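Long-range contacts in sensory opsin A,Chrimson (Chlamydomonas reinhardtii, PDB 5ZIH), which is a red light-activated channelrhodopsin, a retinal-bearing membrane protein acting as a light-gated ion channel: residues R82-K88 against S280-N284; H154-Y160 against W269-E274. All coordinates share one frame. Residues are numbered along the deposited sequence.

Overall arrangement
Both contacts lie on the same side of the seven-helix rhodopsin bundle, at what should be its extracellular end, with centres 14 Å apart. Interaction 1 is a surface contact between the starts of helices 85-109 and 281-294, where helix caps, a tyrosine and the side chains of E87 and K88 come together beside lipid. Interaction 2 is buried and joins the start of helix 157-175 to the end of helix 264-271 and its following loop, through a compact tyrosine, tryptophan and glutamate hydrogen-bond network. Helices 264-271 and 281-294 follow each other in the chain, so the contacts touch: P273 packs on P281 and N284, while N284 OD1 accepts a weak, probable hydrogen bond from R159 NH2, 3.2 Å away.

Interaction 1 of 2, residues R82-K88 against S280-N284; sequences RGTPGEK and SPYAN. With OLC ((2R)-2,3-dihydroxypropyl (9Z)-octadec-9-enoate), chain U; OLC ((2R)-2,3-dihydroxypropyl (9Z)-octadec-9-enoate), chain S.
Y282 (chi1 m, chi2 -44°) lays one face of its ring under the aliphatic chain of K88, a CH-pi contact with K88 CG 3.6 Å from the ring centroid. Here helices 281-294 and 85-109 of the seven-helix rhodopsin bundle meet by their starts. Both helices are N-capped: T84 and E87 form a capping box (E87 N to T84 OG1 3.1 Å, T84 N to E87 OE1 3.1 Å), and S280 OG, chi1 p, accepts from A283 N at 3.2 Å. Acidic E87 (chi1 m, chi2 t) joins the caps, its OE1 accepting from S280 OG at 2.9 Å. R82 lies opposite P281, CA to CA 5.3 Å, and its O accepts from Y282 N at 3.0 Å. Glycine suits G83: at phi/psi 147/-173 a CB would jam against R82 O, and it would also clash with Y282 CD2. The O23 hydroxyl of chain S monoolein donates to G86 O at 3.0 Å. A water bridges the segments, donating to E87 OE2 at 2.6 Å and accepting from S280 N at 3.1 Å.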
loop_
_atom_site.group_PDB
_atom_site.type_symbol
_atom_site.label_atom_id
_atom_site.label_comp_id
_atom_site.label_asym_id
_atom_site.label_seq_id
_atom_site.Cartn_x
_atom_site.Cartn_y
_atom_site.Cartn_z
ATOM N N ARG B 82 4.579 -2.199 28.078
ATOM C CA ARG B 82 4.958 -1.414 26.911
ATOM C C ARG B 82 6.404 -0.946 26.958
ATOM O O ARG B 82 6.915 -0.465 25.939
ATOM C CB ARG B 82 4.034 -0.204 26.769
ATOM C CG ARG B 82 2.595 -0.575 26.469
ATOM C CD ARG B 82 1.654 0.584 26.719
ATOM N NE ARG B 82 0.267 0.180 26.510
ATOM C CZ ARG B 82 -0.787 0.935 26.795
ATOM N NH1 ARG B 82 -0.618 2.146 27.308
ATOM N NH2 ARG B 82 -2.010 0.478 26.569
ATOM N N GLY B 83 7.061 -1.072 28.098
ATOM C CA GLY B 83 8.444 -0.670 28.234
ATOM C C GLY B 83 8.712 -0.158 29.635
ATOM O O GLY B 83 7.861 -0.228 30.518
ATOM N N THR B 84 9.912 0.358 29.814
ATOM C CA THR B 84 10.313 0.931 31.087
ATOM C C THR B 84 10.024 2.427 31.115
ATOM O O THR B 84 9.879 3.064 30.065
ATOM C CB THR B 84 11.800 0.683 31.327
ATOM O OG1 THR B 84 12.564 1.400 30.350
ATOM C CG2 THR B 84 12.113 -0.803 31.216
ATOM N N PRO B 85 9.903 3.012 32.312
ATOM C CA PRO B 85 9.767 4.478 32.402
ATOM C C PRO B 85 10.852 5.239 31.656
ATOM O O PRO B 85 10.562 6.268 31.032
ATOM C CB PRO B 85 9.828 4.728 33.912
ATOM C CG PRO B 85 9.249 3.484 34.503
ATOM C CD PRO B 85 9.680 2.354 33.611
ATOM N N GLY B 86 12.094 4.758 31.693
ATOM C CA GLY B 86 13.145 5.410 30.928
ATOM C C GLY B 86 12.895 5.352 29.432
ATOM O O GLY B 86 13.023 6.358 28.727
ATOM N N GLU B 87 12.537 4.169 28.926
ATOM C CA GLU B 87 12.235 4.036 27.504
ATOM C C GLU B 87 11.019 4.868 27.120
ATOM O O GLU B 87 10.972 5.450 26.028
ATOM C CB GLU B 87 12.017 2.565 27.154
ATOM C CG GLU B 87 13.278 1.728 27.238
ATOM C CD GLU B 87 13.013 0.243 27.112
ATOM O OE1 GLU B 87 11.972 -0.231 27.618
ATOM O OE2 GLU B 87 13.852 -0.452 26.504
ATOM N N LYS B 88 10.026 4.939 28.008
ATOM C CA LYS B 88 8.860 5.780 27.757
ATOM C C LYS B 88 9.261 7.233 27.532
ATOM O O LYS B 88 8.752 7.892 26.620
ATOM C CB LYS B 88 7.881 5.674 28.924
ATOM C CG LYS B 88 6.450 5.934 28.535
ATOM C CD LYS B 88 5.807 6.989 29.403
ATOM C CE LYS B 88 4.311 7.035 29.166
ATOM N NZ LYS B 88 3.681 8.140 29.938
ATOM N N SER B 280 11.198 -3.495 23.545
ATOM C CA SER B 280 9.843 -3.195 23.965
ATOM C C SER B 280 9.191 -2.257 22.953
ATOM O O SER B 280 9.858 -1.738 22.055
ATOM C CB SER B 280 9.860 -2.567 25.357
ATOM O OG SER B 280 10.623 -1.372 25.356
ATOM N N PRO B 281 7.874 -2.037 23.059
ATOM C CA PRO B 281 7.242 -1.040 22.174
ATOM C C PRO B 281 7.852 0.350 22.285
ATOM O O PRO B 281 8.036 1.023 21.263
ATOM C CB PRO B 281 5.776 -1.063 22.626
ATOM C CG PRO B 281 5.572 -2.446 23.129
ATOM C CD PRO B 281 6.872 -2.846 23.776
ATOM N N TYR B 282 8.176 0.802 23.498
ATOM C CA TYR B 282 8.785 2.121 23.652
ATOM C C TYR B 282 10.187 2.146 23.056
ATOM O O TYR B 282 10.529 3.053 22.286
ATOM C CB TYR B 282 8.820 2.515 25.129
ATOM C CG TYR B 282 7.467 2.856 25.714
ATOM C CD1 TYR B 282 6.566 3.651 25.018
ATOM C CD2 TYR B 282 7.090 2.381 26.965
ATOM C CE1 TYR B 282 5.328 3.963 25.552
ATOM C CE2 TYR B 282 5.854 2.682 27.502
ATOM C CZ TYR B 282 4.979 3.474 26.794
ATOM O OH TYR B 282 3.752 3.779 27.335
ATOM N N ALA B 283 11.013 1.155 23.402
ATOM C CA ALA B 283 12.353 1.066 22.832
ATOM C C ALA B 283 12.301 1.028 21.309
ATOM O O ALA B 283 13.029 1.765 20.632
ATOM C CB ALA B 283 13.067 -0.170 23.376
ATOM N N ASN B 284 11.433 0.175 20.754
ATOM C CA ASN B 284 11.303 0.084 19.303
ATOM C C ASN B 284 10.797 1.392 18.705
ATOM O O ASN B 284 11.092 1.700 17.544
ATOM C CB ASN B 284 10.375 -1.076 18.940
ATOM C CG ASN B 284 10.373 -1.383 17.455
ATOM O OD1 ASN B 284 9.316 -1.578 16.849
ATOM N ND2 ASN B 284 11.558 -1.424 16.857
HETATM C C10 OLC U . 20.104 7.930 20.412
HETATM C C9 OLC U . 19.087 7.968 21.245
HETATM C C11 OLC U . 20.789 6.600 20.097
HETATM C C8 OLC U . 18.589 6.680 21.893
HETATM C C12 OLC U . 21.726 6.799 18.910
HETATM C C7 OLC U . 18.759 6.792 23.406
HETATM C C6 OLC U . 17.391 6.707 24.073
HETATM C C5 OLC U . 17.576 6.592 25.583
HETATM C C4 OLC U . 17.252 5.161 26.003
HETATM C C3 OLC U . 16.399 5.186 27.265
HETATM C C2 OLC U . 16.149 3.747 27.703
HETATM C C1 OLC U . 16.198 3.666 29.227
HETATM O O19 OLC U . 16.461 4.631 29.863
HETATM O O20 OLC U . 15.935 2.451 29.871
HETATM C C10 OLC S . 18.269 12.314 16.629
HETATM C C9 OLC S . 17.881 12.395 17.892
HETATM C C11 OLC S . 19.415 11.412 16.163
HETATM C C8 OLC S . 18.533 11.590 19.019
HETATM C C24 OLC S . 16.416 8.479 32.112
HETATM C C12 OLC S . 19.394 11.340 14.633
HETATM C C7 OLC S . 18.197 12.228 20.374
HETATM C C13 OLC S . 20.818 11.387 14.080
HETATM C C6 OLC S . 17.825 11.141 21.388
HETATM C C14 OLC S . 21.363 9.969 13.918
HETATM C C5 OLC S . 17.877 11.646 22.834
HETATM C C4 OLC S . 17.114 10.661 23.730
HETATM C C3 OLC S . 17.474 10.841 25.208
HETATM C C2 OLC S . 16.492 10.044 26.069
HETATM C C21 OLC S . 16.678 9.400 29.790
HETATM C C1 OLC S . 16.993 9.913 27.509
HETATM C C22 OLC S . 16.170 8.224 30.624
HETATM O O19 OLC S . 18.068 10.321 27.802
HETATM O O25 OLC S . 15.446 7.813 32.872
HETATM O O23 OLC S . 14.799 8.065 30.410
HETATM O O20 OLC S . 16.188 9.300 28.481
HETATM O O HOH W 1 13.238 -2.914 25.833
#

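Interaction 2 of 2, residues H154-Y160 against W269-E274; sequences HAYCLRY and WAVGPE
At one end of the seven-helix rhodopsin bundle, the short strand 154-155 turns through Y156, the N-cap residue, into helix 157-175 and packs against the last turn of helix 264-271 and the loop after it. The nearest CA atoms are those of A155 and E274, 6.6 Å apart. At the outer edge H154, chi1 p, sets its imidazole beside the proline, with CE1 4.0 Å from P273 CB. There a water ties the two backbones together, donating to H154 O at 2.6 Å and to P273 O at 2.7 Å. E274 is stretched out, chi1 m and chi2 t, so that its carboxylate enters the buried interior; its OE1 lies 3.9 Å from Y156 CB. R159 NH2 is 4.5 Å from E274 OE1, near enough for opposite charges to be felt but beyond a salt bridge. The Y156 hydroxyl hydrogen-bonds E136 OE1 on helix 120-139. Y160, chi1 m and chi2 -76°, reaches across with its hydroxyl, which both donates and accepts. Tyrosine suits this buried spot because one oxygen satisfies two polar groups. W269 adopts chi1 t and chi2 97°, bringing its indole edge, near the ring plane, to that oxygen, and W269 NE1 donates to Y160 OH at 2.8 Å. Y160 OH in turn gives a short hydrogen bond to E274 OE2, only 2.5 Å long.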
loop_
_atom_site.group_PDB
_atom_site.type_symbol
_atom_site.label_atom_id
_atom_site.label_comp_id
_atom_site.label_asym_id
_atom_site.label_seq_id
_atom_site.Cartn_x
_atom_site.Cartn_y
_atom_site.Cartn_z
ATOM N N HIS B 154 0.172 -8.833 19.094
ATOM C CA HIS B 154 -0.287 -7.501 18.743
ATOM C C HIS B 154 0.585 -6.958 17.619
ATOM O O HIS B 154 1.725 -7.391 17.424
ATOM C CB HIS B 154 -0.257 -6.560 19.951
ATOM C CG HIS B 154 1.104 -6.025 20.265
ATOM N ND1 HIS B 154 1.977 -6.663 21.121
ATOM C CD2 HIS B 154 1.745 -4.912 19.835
ATOM C CE1 HIS B 154 3.095 -5.966 21.204
ATOM N NE2 HIS B 154 2.981 -4.898 20.434
ATOM N N ALA B 155 0.037 -6.002 16.869
ATOM C CA ALA B 155 0.738 -5.429 15.729
ATOM C C ALA B 155 0.478 -3.931 15.659
ATOM O O ALA B 155 -0.618 -3.454 15.968
ATOM C CB ALA B 155 0.321 -6.097 14.409
ATOM N N TYR B 156 1.507 -3.193 15.240
ATOM C CA TYR B 156 1.452 -1.734 15.180
ATOM C C TYR B 156 1.047 -1.333 13.764
ATOM O O TYR B 156 1.870 -0.960 12.928
ATOM C CB TYR B 156 2.796 -1.137 15.589
ATOM C CG TYR B 156 2.751 0.335 15.929
ATOM C CD1 TYR B 156 1.540 0.993 16.104
ATOM C CD2 TYR B 156 3.923 1.068 16.066
ATOM C CE1 TYR B 156 1.497 2.339 16.415
ATOM C CE2 TYR B 156 3.891 2.413 16.372
ATOM C CZ TYR B 156 2.674 3.045 16.545
ATOM O OH TYR B 156 2.636 4.385 16.848
ATOM N N CYS B 157 -0.261 -1.409 13.503
ATOM C CA CYS B 157 -0.772 -1.135 12.164
ATOM C C CYS B 157 -0.580 0.320 11.760
ATOM O O CYS B 157 -0.411 0.609 10.570
ATOM C CB CYS B 157 -2.253 -1.511 12.080
ATOM S SG CYS B 157 -2.575 -3.279 12.238
ATOM N N LEU B 158 -0.612 1.247 12.723
ATOM C CA LEU B 158 -0.432 2.658 12.398
ATOM C C LEU B 158 0.891 2.902 11.682
ATOM O O LEU B 158 0.998 3.827 10.868
ATOM C CB LEU B 158 -0.518 3.499 13.673
ATOM C CG LEU B 158 -0.297 5.010 13.570
ATOM C CD1 LEU B 158 -1.464 5.694 12.873
ATOM C CD2 LEU B 158 -0.068 5.600 14.944
ATOM N N ARG B 159 1.898 2.070 11.953
ATOM C CA ARG B 159 3.196 2.252 11.316
ATOM C C ARG B 159 3.179 1.776 9.868
ATOM O O ARG B 159 3.727 2.447 8.984
ATOM C CB ARG B 159 4.270 1.520 12.112
ATOM C CG ARG B 159 5.676 1.713 11.588
ATOM C CD ARG B 159 6.653 0.951 12.452
ATOM N NE ARG B 159 6.771 1.526 13.787
ATOM C CZ ARG B 159 6.996 0.810 14.883
ATOM N NH1 ARG B 159 7.101 1.408 16.062
ATOM N NH2 ARG B 159 7.098 -0.507 14.803
ATOM N N TYR B 160 2.558 0.621 9.605
ATOM C CA TYR B 160 2.457 0.125 8.234
ATOM C C TYR B 160 1.655 1.079 7.361
ATOM O O TYR B 160 1.985 1.287 6.187
ATOM C CB TYR B 160 1.819 -1.264 8.215
ATOM C CG TYR B 160 2.591 -2.304 8.990
ATOM C CD1 TYR B 160 3.756 -2.860 8.474
ATOM C CD2 TYR B 160 2.153 -2.735 10.234
ATOM C CE1 TYR B 160 4.465 -3.812 9.181
ATOM C CE2 TYR B 160 2.852 -3.684 10.946
ATOM C CZ TYR B 160 4.007 -4.220 10.418
ATOM O OH TYR B 160 4.705 -5.167 11.131
ATOM N N TRP B 269 12.548 -4.608 13.105
ATOM C CA TRP B 269 11.375 -5.475 13.060
ATOM C C TRP B 269 11.681 -6.857 13.625
ATOM O O TRP B 269 10.953 -7.362 14.490
ATOM C CB TRP B 269 10.866 -5.592 11.626
ATOM C CG TRP B 269 9.475 -6.139 11.537
ATOM C CD1 TRP B 269 8.322 -5.420 11.417
ATOM C CD2 TRP B 269 9.086 -7.518 11.570
ATOM N NE1 TRP B 269 7.239 -6.264 11.368
ATOM C CE2 TRP B 269 7.680 -7.558 11.459
ATOM C CE3 TRP B 269 9.786 -8.722 11.678
ATOM C CZ2 TRP B 269 6.965 -8.754 11.454
ATOM C CZ3 TRP B 269 9.071 -9.911 11.674
ATOM C CH2 TRP B 269 7.676 -9.916 11.562
ATOM N N ALA B 270 12.744 -7.499 13.127
ATOM C CA ALA B 270 13.068 -8.850 13.576
ATOM C C ALA B 270 13.373 -8.903 15.063
ATOM O O ALA B 270 13.198 -9.957 15.687
ATOM C CB ALA B 270 14.257 -9.405 12.790
ATOM N N VAL B 271 13.804 -7.789 15.645
ATOM C CA VAL B 271 14.247 -7.781 17.029
ATOM C C VAL B 271 13.221 -7.172 17.980
ATOM O O VAL B 271 13.330 -7.373 19.196
ATOM C CB VAL B 271 15.604 -7.053 17.141
ATOM C CG1 VAL B 271 15.454 -5.667 17.751
ATOM C CG2 VAL B 271 16.608 -7.905 17.896
ATOM N N GLY B 272 12.209 -6.478 17.457
ATOM C CA GLY B 272 11.242 -5.795 18.284
ATOM C C GLY B 272 10.041 -6.643 18.663
ATOM O O GLY B 272 10.068 -7.879 18.596
ATOM N N PRO B 273 8.951 -5.979 19.069
ATOM C CA PRO B 273 7.787 -6.708 19.605
ATOM C C PRO B 273 7.007 -7.500 18.568
ATOM O O PRO B 273 6.147 -8.306 18.950
ATOM C CB PRO B 273 6.924 -5.595 20.211
ATOM C CG PRO B 273 7.336 -4.353 19.489
ATOM C CD PRO B 273 8.786 -4.517 19.149
ATOM N N GLU B 274 7.257 -7.298 17.278
ATOM C CA GLU B 274 6.690 -8.149 16.246
ATOM C C GLU B 274 7.690 -9.190 15.755
ATOM O O GLU B 274 7.442 -9.849 14.739
ATOM C CB GLU B 274 6.167 -7.293 15.088
ATOM C CG GLU B 274 4.847 -6.587 15.420
ATOM C CD GLU B 274 4.455 -5.534 14.395
ATOM O OE1 GLU B 274 4.762 -4.341 14.607
ATOM O OE2 GLU B 274 3.842 -5.900 13.373
HETATM O O HOH W 2 3.680 -8.967 18.214
#